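Local coordinates for protein giardin subunit alpha-1 (Giardia intestinalis, PDB 4EVF) that binds phosphatidylserine-containing membranes in a calcium-dependent manner as an annexin and takes part in parasite attachment and in the cytoskeletal disassembly and reassembly of the trophozoite-to-cyst transition, at residues A[228-239]-A[259-269]; A[142-151]-A[175-185]. All coordinates share one frame; numbering follows the deposited sequence.

Interaction 1: residues A[228-239]-A[259-269]; sequences HRLAAYLINCAC and CLGAKHAYKIY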
# COMPACT_ATOMS: atom_id res chain seq x y z
N HIS A 228 -0.10 8.41 -1.97
CA HIS A 228 -1.51 8.70 -1.70
C HIS A 228 -2.37 8.57 -2.96
O HIS A 228 -3.57 8.29 -2.88
CB HIS A 228 -1.70 10.10 -1.09
CG HIS A 228 -1.43 11.23 -2.05
ND1 HIS A 228 -0.16 11.54 -2.49
CD2 HIS A 228 -2.26 12.13 -2.63
CE1 HIS A 228 -0.23 12.58 -3.32
NE2 HIS A 228 -1.49 12.95 -3.41
N ARG A 229 -1.75 8.77 -4.12
CA ARG A 229 -2.43 8.60 -5.39
C ARG A 229 -2.57 7.13 -5.78
O ARG A 229 -3.55 6.74 -6.39
CB ARG A 229 -1.74 9.41 -6.50
CG ARG A 229 -1.79 10.91 -6.25
CD ARG A 229 -1.12 11.70 -7.35
NE ARG A 229 -1.95 11.78 -8.55
CZ ARG A 229 -1.73 12.64 -9.54
NH1 ARG A 229 -0.72 13.50 -9.47
NH2 ARG A 229 -2.54 12.66 -10.60
N LEU A 230 -1.58 6.32 -5.43
CA LEU A 230 -1.72 4.88 -5.60
C LEU A 230 -2.77 4.36 -4.61
O LEU A 230 -3.61 3.52 -4.97
CB LEU A 230 -0.38 4.14 -5.43
CG LEU A 230 -0.48 2.62 -5.60
CD1 LEU A 230 -1.05 2.25 -6.99
CD2 LEU A 230 0.85 1.93 -5.38
N ALA A 231 -2.71 4.84 -3.37
CA ALA A 231 -3.72 4.51 -2.37
C ALA A 231 -5.14 4.79 -2.87
O ALA A 231 -6.03 3.95 -2.74
CB ALA A 231 -3.46 5.28 -1.07
N ALA A 232 -5.36 5.98 -3.42
CA ALA A 232 -6.68 6.34 -3.96
C ALA A 232 -7.16 5.29 -4.97
O ALA A 232 -8.30 4.81 -4.89
CB ALA A 232 -6.62 7.69 -4.62
N TYR A 233 -6.29 4.96 -5.92
CA TYR A 233 -6.57 3.97 -6.95
C TYR A 233 -6.86 2.57 -6.41
O TYR A 233 -7.80 1.89 -6.84
CB TYR A 233 -5.39 3.91 -7.93
CG TYR A 233 -5.50 2.79 -8.95
CD1 TYR A 233 -6.52 2.80 -9.90
CD2 TYR A 233 -4.60 1.74 -8.97
CE1 TYR A 233 -6.64 1.79 -10.83
CE2 TYR A 233 -4.71 0.71 -9.91
CZ TYR A 233 -5.74 0.75 -10.84
OH TYR A 233 -5.88 -0.26 -11.78
N LEU A 234 -6.03 2.11 -5.48
CA LEU A 234 -6.23 0.81 -4.90
C LEU A 234 -7.47 0.80 -4.00
O LEU A 234 -8.17 -0.19 -3.91
CB LEU A 234 -4.97 0.36 -4.14
CG LEU A 234 -3.70 -0.02 -4.94
CD1 LEU A 234 -2.47 -0.34 -4.07
CD2 LEU A 234 -3.95 -1.12 -5.96
N ILE A 235 -7.93 1.87 -3.49
CA ILE A 235 -9.18 1.89 -2.71
C ILE A 235 -10.38 1.84 -3.63
O ILE A 235 -11.36 1.15 -3.36
CB ILE A 235 -9.25 3.12 -1.80
CG1 ILE A 235 -8.29 2.94 -0.62
CG2 ILE A 235 -10.67 3.36 -1.29
CD1 ILE A 235 -8.14 4.20 0.22
N ASN A 236 -10.28 2.57 -4.74
CA ASN A 236 -11.33 2.52 -5.75
C ASN A 236 -11.49 1.09 -6.33
O ASN A 236 -12.61 0.60 -6.50
CB ASN A 236 -11.05 3.57 -6.83
CG ASN A 236 -12.13 3.63 -7.88
OD1 ASN A 236 -11.93 3.18 -9.01
ND2 ASN A 236 -13.29 4.18 -7.52
N CYS A 237 -10.36 0.44 -6.62
CA CYS A 237 -10.37 -0.95 -7.06
C CYS A 237 -11.10 -1.83 -6.05
O CYS A 237 -11.96 -2.62 -6.42
CB CYS A 237 -8.94 -1.48 -7.27
SG CYS A 237 -7.98 -0.71 -8.61
N ALA A 238 -10.76 -1.68 -4.76
CA ALA A 238 -11.44 -2.45 -3.72
C ALA A 238 -12.94 -2.17 -3.70
O ALA A 238 -13.74 -3.08 -3.50
CB ALA A 238 -10.82 -2.15 -2.33
N CYS A 239 -13.33 -0.92 -3.90
CA CYS A 239 -14.75 -0.62 -3.91
C CYS A 239 -15.41 -1.33 -5.09
O CYS A 239 -16.41 -2.05 -4.93
CB CYS A 239 -14.99 0.88 -3.97
SG CYS A 239 -14.65 1.74 -2.40
N CYS A 259 -0.85 7.80 3.83
CA CYS A 259 -1.60 8.01 2.60
C CYS A 259 -2.87 8.82 2.81
O CYS A 259 -3.77 8.76 1.98
CB CYS A 259 -2.00 6.67 1.98
SG CYS A 259 -0.64 5.58 1.48
N LEU A 260 -2.95 9.56 3.90
CA LEU A 260 -4.22 10.21 4.22
C LEU A 260 -4.69 11.24 3.18
O LEU A 260 -5.84 11.68 3.21
CB LEU A 260 -4.21 10.79 5.64
CG LEU A 260 -4.34 9.72 6.73
CD1 LEU A 260 -4.08 10.33 8.11
CD2 LEU A 260 -5.70 9.02 6.68
N GLY A 261 -3.80 11.63 2.27
CA GLY A 261 -4.17 12.51 1.16
C GLY A 261 -4.98 11.78 0.10
O GLY A 261 -5.40 12.36 -0.90
N ALA A 262 -5.21 10.49 0.32
CA ALA A 262 -5.95 9.67 -0.62
C ALA A 262 -7.33 10.26 -0.90
O ALA A 262 -7.79 10.27 -2.05
CB ALA A 262 -6.04 8.25 -0.11
N LYS A 263 -8.00 10.77 0.13
CA LYS A 263 -9.37 11.26 -0.06
C LYS A 263 -9.47 12.40 -1.08
O LYS A 263 -10.48 12.53 -1.78
CB LYS A 263 -10.01 11.64 1.28
CG LYS A 263 -9.21 12.60 2.11
CD LYS A 263 -9.84 12.81 3.48
CE LYS A 263 -8.84 13.43 4.44
NZ LYS A 263 -9.45 13.76 5.76
N HIS A 264 -8.43 13.22 -1.18
CA HIS A 264 -8.42 14.34 -2.10
C HIS A 264 -8.10 13.87 -3.51
O HIS A 264 -8.71 14.32 -4.49
CB HIS A 264 -7.42 15.40 -1.63
CG HIS A 264 -7.68 15.88 -0.23
ND1 HIS A 264 -8.72 16.74 0.08
CD2 HIS A 264 -7.07 15.60 0.94
CE1 HIS A 264 -8.72 16.98 1.38
NE2 HIS A 264 -7.73 16.30 1.92
N ALA A 265 -7.15 12.95 -3.61
CA ALA A 265 -6.79 12.38 -4.90
C ALA A 265 -7.90 11.47 -5.41
O ALA A 265 -7.95 11.14 -6.59
CB ALA A 265 -5.49 11.61 -4.79
N TYR A 266 -8.77 11.05 -4.50
CA TYR A 266 -9.86 10.15 -4.84
C TYR A 266 -10.95 10.84 -5.67
O TYR A 266 -11.77 10.18 -6.32
CB TYR A 266 -10.48 9.54 -3.58
CG TYR A 266 -11.38 8.37 -3.87
CD1 TYR A 266 -10.87 7.07 -3.92
CD2 TYR A 266 -12.73 8.55 -4.13
CE1 TYR A 266 -11.68 5.99 -4.20
CE2 TYR A 266 -13.56 7.47 -4.41
CZ TYR A 266 -13.02 6.19 -4.45
OH TYR A 266 -13.82 5.11 -4.72
N LYS A 267 -10.95 12.17 -5.65
CA LYS A 267 -11.99 12.95 -6.32
C LYS A 267 -12.11 12.64 -7.81
O LYS A 267 -13.17 12.87 -8.40
CB LYS A 267 -11.76 14.45 -6.10
CG LYS A 267 -11.90 14.85 -4.65
N ILE A 268 -11.05 12.12 -8.41
CA ILE A 268 -11.13 11.72 -9.81
C ILE A 268 -12.02 10.49 -10.00
O ILE A 268 -12.48 10.21 -11.11
CB ILE A 268 -9.73 11.45 -10.42
CG1 ILE A 268 -9.07 10.25 -9.75
CG2 ILE A 268 -8.85 12.68 -10.31
CD1 ILE A 268 -7.68 9.97 -10.25
N TYR A 269 -12.28 9.75 -8.93
CA TYR A 269 -13.15 8.58 -9.01
C TYR A 269 -14.54 8.89 -8.47
O TYR A 269 -15.54 8.42 -8.99
CB TYR A 269 -12.54 7.39 -8.27
CG TYR A 269 -11.11 7.14 -8.65
CD1 TYR A 269 -10.08 7.40 -7.76
CD2 TYR A 269 -10.78 6.66 -9.91
CE1 TYR A 269 -8.76 7.19 -8.11
CE2 TYR A 269 -9.46 6.43 -10.27
CZ TYR A 269 -8.45 6.69 -9.36
OH TYR A 269 -7.14 6.48 -9.70
O HOH W 1 -5.45 8.03 -7.98
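Cys259 presses its CB against the methyl of Ala231, 3.7 Å from CB to CB, where the chain makes a type I turn from Cys259 to Ala262. Within that turn Gly261 lies beside the imidazole edge of His228, whose CD2 comes 3.6 Å from Gly261 O; having no side chain, the glycine lets the ring come close to its backbone. Ala262 then opens a short helix, its CA-H facing His228 O, and Ala265 follows with its CB 4.1 Å from Ala232 CB. Small residues on both sides let the backbones approach closely. This alpha-helical packing lies within the predicted fourth annexin repeat, between helix 227-240 and the short helix 262-265. Tyr266, with CG anti to its N (chi1 -166°), brings its ring to Asn236, whose side chain it crosses at about a right angle. Asn236 ND2 donates a nearly straight bond (174°) to Tyr266 OH, 3.0 Å away and in the amide plane; the hydroxyl also hydrogen-bonds Asp275. Tyr269 stacks on the same amide, the two planes only 16° apart, with Asn236 CB over the ring face. Its hydroxyl lies 3.6 Å from Tyr233 CB and shares a water with Arg229 O, which takes a proton from that water.

Interaction 2: residues A[142-151]-A[175-185]; sequences KWMAHERVSR and IDFFGTVPSAE
Arg148 NH1 bridges two backbone carbonyls at the end of helix 171-180, donating to Val181 O at 2.7 Å and to Phe178 O at 2.9 Å. In this all-helical annexin fold, the chain leaving the predicted second repeat thus ties itself to a helix of the predicted third. An arginine suits the place: its flat, multiply donating head lies with one face over Gly179 O while its edge serves the other two carbonyls, and its bend at chi2 (-84°) folds the head back to them. The carbonyl-rich helix end would also be expected to attract the positive charge. Next along the chain, Val149 N donates to Thr180 O at 2.7 Å. Glu185 then receives both Ser150 OG, on OE2, and Arg151 N, on OE1, each through a syn lone pair, so the carboxylate is held at both oxygens. Arg151 has its main polar partner in Glu158 and makes a long salt bridge to Asp176; water 4 joins the same two groups. The edge of the Phe177 ring, at CD2, meets one face of the Arg151 guanidinium, the planes 66° apart. Farther out, the long aliphatic chain of Lys142 fits as a knob among Ile175, Asp176, Gly179 and Thr180. Gly179, without a side chain, leaves room for Lys142 CG. Lys142 CD meets the methyl CG2 of Thr180 at 4.0 Å.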
# COMPACT_ATOMS: atom_id res chain seq x y z
N LYS A 142 13.16 -5.32 -9.91
CA LYS A 142 13.93 -4.08 -9.88
C LYS A 142 13.34 -3.08 -8.88
O LYS A 142 14.05 -2.33 -8.23
CB LYS A 142 13.98 -3.47 -11.28
CG LYS A 142 14.91 -2.28 -11.42
CD LYS A 142 15.90 -2.51 -12.55
CE LYS A 142 15.19 -2.94 -13.81
NZ LYS A 142 16.16 -3.33 -14.86
N TRP A 143 12.01 -3.09 -8.76
CA TRP A 143 11.34 -2.25 -7.78
C TRP A 143 11.81 -2.57 -6.36
O TRP A 143 12.10 -1.66 -5.57
CB TRP A 143 9.83 -2.45 -7.86
CG TRP A 143 9.06 -1.39 -7.16
CD1 TRP A 143 8.69 -1.36 -5.85
CD2 TRP A 143 8.53 -0.20 -7.75
NE1 TRP A 143 7.97 -0.22 -5.58
CE2 TRP A 143 7.86 0.51 -6.74
CE3 TRP A 143 8.58 0.34 -9.04
CZ2 TRP A 143 7.23 1.74 -6.98
CZ3 TRP A 143 7.95 1.55 -9.28
CH2 TRP A 143 7.28 2.24 -8.26
N MET A 144 11.87 -3.85 -6.04
CA MET A 144 12.26 -4.29 -4.69
C MET A 144 13.67 -3.84 -4.31
O MET A 144 13.98 -3.69 -3.13
CB MET A 144 12.10 -5.81 -4.56
CG MET A 144 10.63 -6.25 -4.49
SD MET A 144 10.31 -8.02 -4.46
CE MET A 144 11.11 -8.58 -2.97
N ALA A 145 14.52 -3.63 -5.32
CA ALA A 145 15.89 -3.19 -5.07
C ALA A 145 15.94 -1.78 -4.50
O ALA A 145 16.90 -1.40 -3.81
CB ALA A 145 16.72 -3.28 -6.35
N HIS A 146 14.90 -0.99 -4.77
CA HIS A 146 14.86 0.39 -4.33
C HIS A 146 16.19 1.11 -4.58
O HIS A 146 16.72 1.81 -3.71
CB HIS A 146 14.44 0.49 -2.86
CG HIS A 146 12.99 0.18 -2.63
ND1 HIS A 146 11.98 1.07 -2.93
CD2 HIS A 146 12.37 -0.93 -2.18
CE1 HIS A 146 10.81 0.53 -2.66
NE2 HIS A 146 11.02 -0.69 -2.20
N GLU A 147 16.72 0.93 -5.79
CA GLU A 147 17.92 1.64 -6.24
C GLU A 147 17.51 2.65 -7.30
O GLU A 147 17.50 2.34 -8.49
CB GLU A 147 18.94 0.68 -6.84
CG GLU A 147 19.59 -0.28 -5.85
CD GLU A 147 20.34 -1.40 -6.56
OE1 GLU A 147 20.36 -1.39 -7.82
OE2 GLU A 147 20.90 -2.28 -5.88
N ARG A 148 17.16 3.86 -6.88
CA ARG A 148 16.72 4.88 -7.81
C ARG A 148 17.93 5.67 -8.28
O ARG A 148 18.84 5.96 -7.50
CB ARG A 148 15.70 5.80 -7.14
CG ARG A 148 14.44 5.09 -6.66
CD ARG A 148 13.42 4.92 -7.78
NE ARG A 148 12.57 3.75 -7.58
CZ ARG A 148 11.66 3.32 -8.46
NH1 ARG A 148 11.48 3.97 -9.60
NH2 ARG A 148 10.95 2.24 -8.19
N VAL A 149 17.95 6.01 -9.57
CA VAL A 149 19.11 6.64 -10.19
C VAL A 149 18.65 7.84 -10.99
O VAL A 149 17.80 7.72 -11.88
CB VAL A 149 19.83 5.66 -11.14
CG1 VAL A 149 20.86 6.40 -11.99
CG2 VAL A 149 20.48 4.52 -10.35
N SER A 150 19.21 9.00 -10.68
CA SER A 150 18.83 10.21 -11.39
C SER A 150 18.98 10.01 -12.89
O SER A 150 19.90 9.34 -13.36
CB SER A 150 19.69 11.39 -10.93
OG SER A 150 19.37 12.54 -11.70
N ARG A 151 18.06 10.60 -13.65
CA ARG A 151 18.09 10.46 -15.10
C ARG A 151 18.88 11.56 -15.80
O ARG A 151 18.84 12.72 -15.39
CB ARG A 151 16.67 10.28 -15.64
CG ARG A 151 16.08 8.99 -15.11
CD ARG A 151 14.99 8.44 -15.95
NE ARG A 151 15.42 7.96 -17.26
CZ ARG A 151 15.88 6.74 -17.52
NH1 ARG A 151 16.04 5.85 -16.55
NH2 ARG A 151 16.20 6.42 -18.76
N ILE A 175 11.16 -1.18 -18.34
CA ILE A 175 11.34 -1.85 -17.06
C ILE A 175 12.39 -1.11 -16.23
O ILE A 175 12.21 -0.87 -15.04
CB ILE A 175 11.75 -3.33 -17.27
CG1 ILE A 175 10.59 -4.11 -17.89
CG2 ILE A 175 12.16 -3.97 -15.96
CD1 ILE A 175 11.01 -5.43 -18.52
N ASP A 176 13.48 -0.74 -16.88
CA ASP A 176 14.55 -0.00 -16.22
C ASP A 176 14.07 1.39 -15.83
O ASP A 176 14.37 1.86 -14.74
CB ASP A 176 15.77 0.09 -17.13
CG ASP A 176 16.88 0.91 -16.52
OD1 ASP A 176 17.64 0.34 -15.71
OD2 ASP A 176 16.97 2.11 -16.84
N PHE A 177 13.33 2.06 -16.71
CA PHE A 177 12.85 3.40 -16.39
C PHE A 177 11.92 3.43 -15.18
O PHE A 177 12.17 4.14 -14.21
CB PHE A 177 12.13 4.04 -17.59
CG PHE A 177 11.53 5.38 -17.27
CD1 PHE A 177 10.23 5.47 -16.80
CD2 PHE A 177 12.29 6.54 -17.39
CE1 PHE A 177 9.68 6.70 -16.49
CE2 PHE A 177 11.74 7.76 -17.10
CZ PHE A 177 10.44 7.85 -16.64
N PHE A 178 10.84 2.66 -15.23
CA PHE A 178 9.91 2.64 -14.11
C PHE A 178 10.54 2.05 -12.84
O PHE A 178 10.19 2.45 -11.73
CB PHE A 178 8.61 1.92 -14.51
CG PHE A 178 7.73 2.75 -15.40
CD1 PHE A 178 6.87 3.69 -14.86
CD2 PHE A 178 7.81 2.63 -16.78
CE1 PHE A 178 6.08 4.48 -15.67
CE2 PHE A 178 7.03 3.42 -17.60
CZ PHE A 178 6.16 4.34 -17.04
N GLY A 179 11.49 1.14 -13.01
CA GLY A 179 12.16 0.54 -11.86
C GLY A 179 13.24 1.37 -11.18
O GLY A 179 13.62 1.06 -10.04
N THR A 180 13.74 2.41 -11.84
CA THR A 180 14.87 3.19 -11.29
C THR A 180 14.70 4.71 -11.27
O THR A 180 15.54 5.43 -10.70
CB THR A 180 16.21 2.86 -12.02
OG1 THR A 180 16.14 3.27 -13.39
CG2 THR A 180 16.54 1.37 -11.95
N VAL A 181 13.67 5.23 -11.93
CA VAL A 181 13.48 6.67 -11.95
C VAL A 181 13.06 7.15 -10.56
O VAL A 181 12.23 6.53 -9.91
CB VAL A 181 12.44 7.12 -13.00
CG1 VAL A 181 11.04 6.71 -12.58
CG2 VAL A 181 12.50 8.62 -13.20
N PRO A 182 13.67 8.26 -10.09
CA PRO A 182 13.26 8.81 -8.80
C PRO A 182 11.88 9.44 -8.93
O PRO A 182 11.58 9.99 -9.99
CB PRO A 182 14.33 9.88 -8.51
CG PRO A 182 15.52 9.47 -9.35
CD PRO A 182 14.90 8.89 -10.60
N SER A 183 11.06 9.35 -7.90
CA SER A 183 9.72 9.92 -7.95
C SER A 183 9.75 11.41 -8.24
O SER A 183 8.94 11.92 -9.02
CB SER A 183 8.98 9.68 -6.62
OG SER A 183 8.81 8.30 -6.38
N ALA A 184 10.69 12.11 -7.61
CA ALA A 184 10.75 13.56 -7.77
C ALA A 184 10.91 13.95 -9.24
O ALA A 184 10.44 15.00 -9.65
CB ALA A 184 11.87 14.15 -6.92
N GLU A 185 11.58 13.09 -10.01
CA GLU A 185 11.82 13.35 -11.43
C GLU A 185 10.65 12.87 -12.26
O GLU A 185 10.33 13.44 -13.31
CB GLU A 185 13.10 12.64 -11.89
CG GLU A 185 14.32 12.99 -11.05
CD GLU A 185 15.63 12.62 -11.71
OE1 GLU A 185 15.62 11.77 -12.64
OE2 GLU A 185 16.68 13.19 -11.31
O HOH W 2 15.07 0.01 -7.90
O HOH W 3 16.95 5.92 -13.69
O HOH W 4 15.71 3.26 -18.85

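In the fold
Interaction 2 comes first along the chain and closes before interaction 1 opens, so the two stand in series. Their centres are 23 Å apart and their nearest atoms about 7 Å apart, without touching. Interaction 2 joins the end of helix 135-145 and the chain after it to helices 171-180 and 183-196, spanning the predicted second and third repeats; interaction 1 lies inside the predicted fourth. Helix 211-225 links them in space: Trp143, Arg148 and Ser183 of interaction 2 pack on Ala220, Ala223 and Leu224, and Leu230, Tyr233 and Tyr269 of interaction 1 on Tyr215, Cys219 and Phe222. One contact thus joins successive predicted repeats; the other packs two parts of the predicted fourth.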